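PDB 4CYB: putative DNA protection protein from Streptomyces coelicolor, which binds iron and, as a ferritin-like Dps protein, probably oxidises it, in an assembly of twelve subunits. Local coordinates for residues A65-E70 and L151-L156; I72-E77 and V147-R152. All coordinates share one frame; numbering follows the deposited sequence.

Contact 1: residues A65-E70 and L151-L156; sequences AGEQLE and LRTNEL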
loop_
_atom_site.group_PDB
_atom_site.type_symbol
_atom_site.label_atom_id
_atom_site.label_comp_id
_atom_site.label_asym_id
_atom_site.label_seq_id
_atom_site.Cartn_x
_atom_site.Cartn_y
_atom_site.Cartn_z
ATOM N N ALA J 65 -8.405 -20.320 -10.791
ATOM C CA ALA J 65 -7.401 -21.222 -10.189
ATOM C C ALA J 65 -6.975 -20.694 -8.818
ATOM O O ALA J 65 -6.893 -21.468 -7.862
ATOM C CB ALA J 65 -6.160 -21.324 -11.090
ATOM N N GLY J 66 -6.675 -19.388 -8.702
ATOM C CA GLY J 66 -6.252 -18.832 -7.412
ATOM C C GLY J 66 -7.314 -19.022 -6.343
ATOM O O GLY J 66 -7.014 -19.343 -5.221
ATOM N N GLU J 67 -8.571 -18.871 -6.724
ATOM C CA GLU J 67 -9.662 -19.090 -5.768
ATOM C C GLU J 67 -9.783 -20.561 -5.367
ATOM O O GLU J 67 -9.985 -20.853 -4.163
ATOM C CB GLU J 67 -10.965 -18.544 -6.376
ATOM C CG GLU J 67 -11.002 -16.995 -6.391
ATOM C CD GLU J 67 -12.113 -16.429 -7.312
ATOM O OE1 GLU J 67 -12.886 -17.210 -7.913
ATOM O OE2 GLU J 67 -12.175 -15.178 -7.515
ATOM N N GLN J 68 -9.601 -21.477 -6.333
ATOM C CA GLN J 68 -9.654 -22.921 -6.029
ATOM C C GLN J 68 -8.478 -23.313 -5.147
ATOM O O GLN J 68 -8.608 -24.127 -4.229
ATOM C CB GLN J 68 -9.625 -23.767 -7.298
ATOM C CG GLN J 68 -10.912 -23.579 -8.164
ATOM C CD GLN J 68 -12.162 -24.275 -7.580
ATOM O OE1 GLN J 68 -12.062 -25.168 -6.741
ATOM N NE2 GLN J 68 -13.362 -23.848 -8.043
ATOM N N LEU J 69 -7.298 -22.712 -5.381
ATOM C CA LEU J 69 -6.163 -23.080 -4.535
ATOM C C LEU J 69 -6.410 -22.670 -3.081
ATOM O O LEU J 69 -5.967 -23.372 -2.164
ATOM C CB LEU J 69 -4.875 -22.322 -5.046
ATOM C CG LEU J 69 -3.566 -22.745 -4.341
ATOM C CD1 LEU J 69 -3.169 -24.133 -4.886
ATOM C CD2 LEU J 69 -2.524 -21.668 -4.670
ATOM N N GLU J 70 -7.033 -21.516 -2.850
ATOM C CA GLU J 70 -7.337 -21.072 -1.501
ATOM C C GLU J 70 -8.409 -22.030 -0.863
ATOM O O GLU J 70 -8.302 -22.386 0.316
ATOM C CB GLU J 70 -7.784 -19.587 -1.439
ATOM C CG GLU J 70 -8.426 -19.333 -0.050
ATOM C CD GLU J 70 -8.768 -17.890 0.376
ATOM O OE1 GLU J 70 -9.123 -17.040 -0.478
ATOM O OE2 GLU J 70 -8.697 -17.620 1.612
ATOM N N LEU J 151 -19.334 -24.165 -1.987
ATOM C CA LEU J 151 -20.520 -24.063 -2.834
ATOM C C LEU J 151 -20.631 -22.726 -3.520
ATOM O O LEU J 151 -20.735 -22.663 -4.748
ATOM C CB LEU J 151 -21.779 -24.340 -2.003
ATOM C CG LEU J 151 -23.048 -24.579 -2.815
ATOM C CD1 LEU J 151 -23.089 -26.035 -3.297
ATOM C CD2 LEU J 151 -24.250 -24.339 -1.910
ATOM N N ARG J 152 -20.603 -21.651 -2.746
ATOM C CA ARG J 152 -20.768 -20.365 -3.351
ATOM C C ARG J 152 -19.681 -20.013 -4.375
ATOM O O ARG J 152 -19.967 -19.393 -5.420
ATOM C CB ARG J 152 -20.879 -19.297 -2.290
ATOM C CG ARG J 152 -22.310 -19.360 -1.669
ATOM C CD ARG J 152 -22.543 -18.217 -0.714
ATOM N NE ARG J 152 -22.457 -16.903 -1.372
ATOM C CZ ARG J 152 -22.331 -15.761 -0.686
ATOM N NH1 ARG J 152 -22.299 -15.786 0.635
ATOM N NH2 ARG J 152 -22.241 -14.581 -1.329
ATOM N N THR J 153 -18.434 -20.372 -4.075
ATOM C CA THR J 153 -17.383 -20.113 -5.072
ATOM C C THR J 153 -17.559 -20.902 -6.352
ATOM O O THR J 153 -17.405 -20.347 -7.437
ATOM C CB THR J 153 -15.965 -20.446 -4.553
ATOM O OG1 THR J 153 -15.725 -19.606 -3.439
ATOM C CG2 THR J 153 -14.921 -20.175 -5.621
ATOM N N ASN J 154 -17.850 -22.202 -6.249
ATOM C CA ASN J 154 -18.089 -22.965 -7.464
ATOM C C ASN J 154 -19.300 -22.499 -8.269
ATOM O O ASN J 154 -19.240 -22.529 -9.510
ATOM C CB ASN J 154 -18.203 -24.429 -7.135
ATOM C CG ASN J 154 -16.843 -25.059 -6.944
ATOM O OD1 ASN J 154 -16.122 -25.327 -7.944
ATOM N ND2 ASN J 154 -16.469 -25.283 -5.708
ATOM N N GLU J 155 -20.395 -22.153 -7.580
ATOM C CA GLU J 155 -21.566 -21.560 -8.278
ATOM C C GLU J 155 -21.211 -20.320 -9.097
ATOM O O GLU J 155 -21.532 -20.248 -10.301
ATOM C CB GLU J 155 -22.757 -21.308 -7.337
ATOM C CG GLU J 155 -23.254 -22.598 -6.713
ATOM C CD GLU J 155 -24.266 -22.367 -5.538
ATOM O OE1 GLU J 155 -24.074 -21.430 -4.678
ATOM O OE2 GLU J 155 -25.256 -23.149 -5.438
ATOM N N LEU J 156 -20.515 -19.365 -8.472
ATOM C CA LEU J 156 -20.165 -18.145 -9.158
ATOM C C LEU J 156 -19.224 -18.424 -10.334
ATOM O O LEU J 156 -19.371 -17.829 -11.428
ATOM C CB LEU J 156 -19.530 -17.163 -8.148
ATOM C CG LEU J 156 -19.281 -15.741 -8.737
ATOM C CD1 LEU J 156 -20.572 -14.941 -8.965
ATOM C CD2 LEU J 156 -18.358 -14.940 -7.789
HETATM O O HOH W 1 -14.011 -26.571 -5.299
#
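Gln68 and Asn154 face each other across two antiparallel helices, 54-81 and 140-164, of the ferritin-like four-helix bundle, and illustrate how amides can join helices deep in such a fold. Gln68 starts with CG anti to its carbonyl carbon (chi1 -67°) and then bends at chi2 (-74°), a kink that carries its amide across to Asn154. The two side chains meet at about a right angle, their amide planes turned 50° apart. Gln68 NE2 donates to Asn154 OD1 over 3.1 Å, although the position of OD1 is somewhat uncertain; the same nitrogen also reaches Gln157 OE1. Asn154 ND2 donates to Val150 O and to a water that in turn donates to Gln68 OE1. With an alanine here instead of Asn154, Gln68 NE2 would probably keep only Gln157 of these two partners, its amide freer to turn. Leu38 of helix 18-48 packs against both side chains. Alongside, Glu67 OE1 makes a marginal contact with Thr153 CG2 at 4.3 Å; Glu67 OE2 is salt-bridged to Lys63, and OE1 is hydrogen-bonded to Gln157. The water that closes the amide pair lies 2.8 Å from both Gln68 OE1 and Asn154 ND2.

Contact 2: residues I72-E77 and V147-R152; sequences IDTVAE and VSEVLR. With FE (Fe (III) ion), chain B.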
loop_
_atom_site.group_PDB
_atom_site.type_symbol
_atom_site.label_atom_id
_atom_site.label_comp_id
_atom_site.label_asym_id
_atom_site.label_seq_id
_atom_site.Cartn_x
_atom_site.Cartn_y
_atom_site.Cartn_z
ATOM N N ILE J 72 -8.673 -25.282 -1.533
ATOM C CA ILE J 72 -7.911 -26.493 -1.213
ATOM C C ILE J 72 -7.262 -26.326 0.169
ATOM O O ILE J 72 -7.362 -27.211 1.022
ATOM C CB ILE J 72 -6.815 -26.777 -2.289
ATOM C CG1 ILE J 72 -7.491 -27.272 -3.577
ATOM C CG2 ILE J 72 -5.698 -27.720 -1.790
ATOM C CD1 ILE J 72 -6.654 -27.091 -4.806
ATOM N N ASP J 73 -6.541 -25.214 0.370
ATOM C CA ASP J 73 -5.857 -24.989 1.649
ATOM C C ASP J 73 -6.840 -24.924 2.816
ATOM O O ASP J 73 -6.586 -25.533 3.878
ATOM C CB ASP J 73 -4.996 -23.728 1.572
ATOM C CG ASP J 73 -4.195 -23.507 2.841
ATOM O OD1 ASP J 73 -3.154 -24.181 3.026
ATOM O OD2 ASP J 73 -4.583 -22.620 3.646
ATOM N N THR J 74 -7.967 -24.262 2.620
ATOM C CA THR J 74 -8.920 -24.067 3.709
ATOM C C THR J 74 -9.582 -25.438 4.060
ATOM O O THR J 74 -9.778 -25.789 5.234
ATOM C CB THR J 74 -9.999 -23.052 3.326
ATOM O OG1 THR J 74 -9.396 -21.752 3.061
ATOM C CG2 THR J 74 -11.076 -22.920 4.511
ATOM N N VAL J 75 -9.918 -26.200 3.035
ATOM C CA VAL J 75 -10.511 -27.540 3.275
ATOM C C VAL J 75 -9.530 -28.521 3.896
ATOM O O VAL J 75 -9.907 -29.237 4.824
ATOM C CB VAL J 75 -11.102 -28.091 1.939
ATOM C CG1 VAL J 75 -11.599 -29.553 2.037
ATOM C CG2 VAL J 75 -12.259 -27.214 1.527
ATOM N N ALA J 76 -8.274 -28.545 3.428
ATOM C CA ALA J 76 -7.262 -29.398 4.012
ATOM C C ALA J 76 -7.059 -29.037 5.470
ATOM O O ALA J 76 -6.965 -29.919 6.307
ATOM C CB ALA J 76 -5.953 -29.274 3.278
ATOM N N GLU J 77 -6.922 -27.736 5.771
ATOM C CA GLU J 77 -6.778 -27.326 7.157
ATOM C C GLU J 77 -7.995 -27.721 8.024
ATOM O O GLU J 77 -7.819 -28.057 9.190
ATOM C CB GLU J 77 -6.503 -25.796 7.240
ATOM C CG GLU J 77 -4.996 -25.577 6.863
ATOM C CD GLU J 77 -4.547 -24.108 7.023
ATOM O OE1 GLU J 77 -5.292 -23.301 7.655
ATOM O OE2 GLU J 77 -3.404 -23.813 6.583
ATOM N N VAL J 147 -20.784 -24.633 2.527
ATOM C CA VAL J 147 -21.771 -23.774 1.913
ATOM C C VAL J 147 -21.176 -22.409 1.560
ATOM O O VAL J 147 -21.329 -21.969 0.425
ATOM C CB VAL J 147 -23.043 -23.608 2.768
ATOM C CG1 VAL J 147 -23.997 -22.584 2.151
ATOM C CG2 VAL J 147 -23.732 -24.987 2.945
ATOM N N SER J 148 -20.540 -21.734 2.519
ATOM C CA SER J 148 -20.265 -20.308 2.291
ATOM C C SER J 148 -19.060 -20.162 1.389
ATOM O O SER J 148 -18.913 -19.152 0.670
ATOM C CB SER J 148 -20.011 -19.543 3.613
ATOM O OG SER J 148 -18.815 -20.056 4.151
ATOM N N GLU J 149 -18.194 -21.153 1.411
ATOM C CA GLU J 149 -16.989 -21.102 0.573
ATOM C C GLU J 149 -17.008 -22.004 -0.657
ATOM O O GLU J 149 -16.935 -21.490 -1.777
ATOM C CB GLU J 149 -15.755 -21.355 1.440
ATOM C CG GLU J 149 -15.769 -20.314 2.559
ATOM C CD GLU J 149 -14.552 -20.311 3.430
ATOM O OE1 GLU J 149 -13.431 -20.386 2.881
ATOM O OE2 GLU J 149 -14.724 -20.219 4.665
ATOM N N VAL J 150 -17.071 -23.334 -0.451
ATOM C CA VAL J 150 -16.966 -24.271 -1.559
ATOM C C VAL J 150 -18.118 -24.073 -2.515
ATOM O O VAL J 150 -17.926 -23.858 -3.705
ATOM C CB VAL J 150 -16.842 -25.739 -1.112
ATOM C CG1 VAL J 150 -16.643 -26.619 -2.357
ATOM C CG2 VAL J 150 -15.636 -25.899 -0.177
ATOM N N LEU J 151 -19.334 -24.165 -1.987
ATOM C CA LEU J 151 -20.520 -24.063 -2.834
ATOM C C LEU J 151 -20.631 -22.726 -3.520
ATOM O O LEU J 151 -20.735 -22.663 -4.748
ATOM C CB LEU J 151 -21.779 -24.340 -2.003
ATOM C CG LEU J 151 -23.048 -24.579 -2.815
ATOM C CD1 LEU J 151 -23.089 -26.035 -3.297
ATOM C CD2 LEU J 151 -24.250 -24.339 -1.910
ATOM N N ARG J 152 -20.603 -21.651 -2.746
ATOM C CA ARG J 152 -20.768 -20.365 -3.351
ATOM C C ARG J 152 -19.681 -20.013 -4.375
ATOM O O ARG J 152 -19.967 -19.393 -5.420
ATOM C CB ARG J 152 -20.879 -19.297 -2.290
ATOM C CG ARG J 152 -22.310 -19.360 -1.669
ATOM C CD ARG J 152 -22.543 -18.217 -0.714
ATOM N NE ARG J 152 -22.457 -16.903 -1.372
ATOM C CZ ARG J 152 -22.331 -15.761 -0.686
ATOM N NH1 ARG J 152 -22.299 -15.786 0.635
ATOM N NH2 ARG J 152 -22.241 -14.581 -1.329
HETATM FE FE FE B . -2.492 -22.559 4.949
HETATM O O HOH W 2 -11.291 -20.589 1.558
HETATM O O HOH W 3 -1.557 -21.541 3.020
HETATM O O HOH W 4 -1.216 -21.091 6.223
HETATM O O HOH W 5 -3.805 -20.635 5.441
#
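Val75 and Val150 supply the dry, buried half of this contact between antiparallel helices: their CG2 methyls meet at 4.0 Å, with the two side chains crossing at about a right angle. The other half is wet and partly exposed. Thr74 and Glu149 both direct their CB toward the opposite helix, and Thr74 CG2 comes within 3.8 Å of Glu149 OE1, but no direct hydrogen bond joins them; a water hydrogen-bonded to Thr74 OG1 and Glu149 OE1 bridges the polar ends. Thr74 OG1 also bonds to Glu70 O, one turn back, while Glu149 OE2 forms a salt bridge with Arg152 of a neighbouring subunit. Around Glu149 the helix widens into a pi-type turn, Arg152 N of the same chain bonding to Val147 O at 3.3 Å. On another side of helix 54-81, Asp73 OD2 at 2.5 Å and Glu77 OE2 at 2.2 Å bind the iron(III) ion. Asp73 OD1 lies slightly farther from the iron, at 2.6 Å, and is also held by Lys43 and Trp47 of another subunit, whose His46 completes the site with three waters. Within the bundle, Val150 rests on Cys127 of helix 109-136, and Ile72 packs against helix 18-48.

Contacts 1 and 2 are successive steps along one antiparallel seam, helix 54-81 against helix 140-164, with centres 8 Å apart; their second segments overlap at Leu151 and Arg152. Together they show a bundle interface changing character along its length, from a direct amide-amide bond backed by a water to valine packing beside a water bridge. Neither pairing touches the iron, but contact 2 carries two of its ligands on helix 54-81, whereas the side chain of Gln68 in contact 1 lies about 10 Å from that of Asp73. The assembly meets both helices: Arg152 reaches Glu149 and Asp144 of a neighbouring subunit, and the iron site itself lies between subunits.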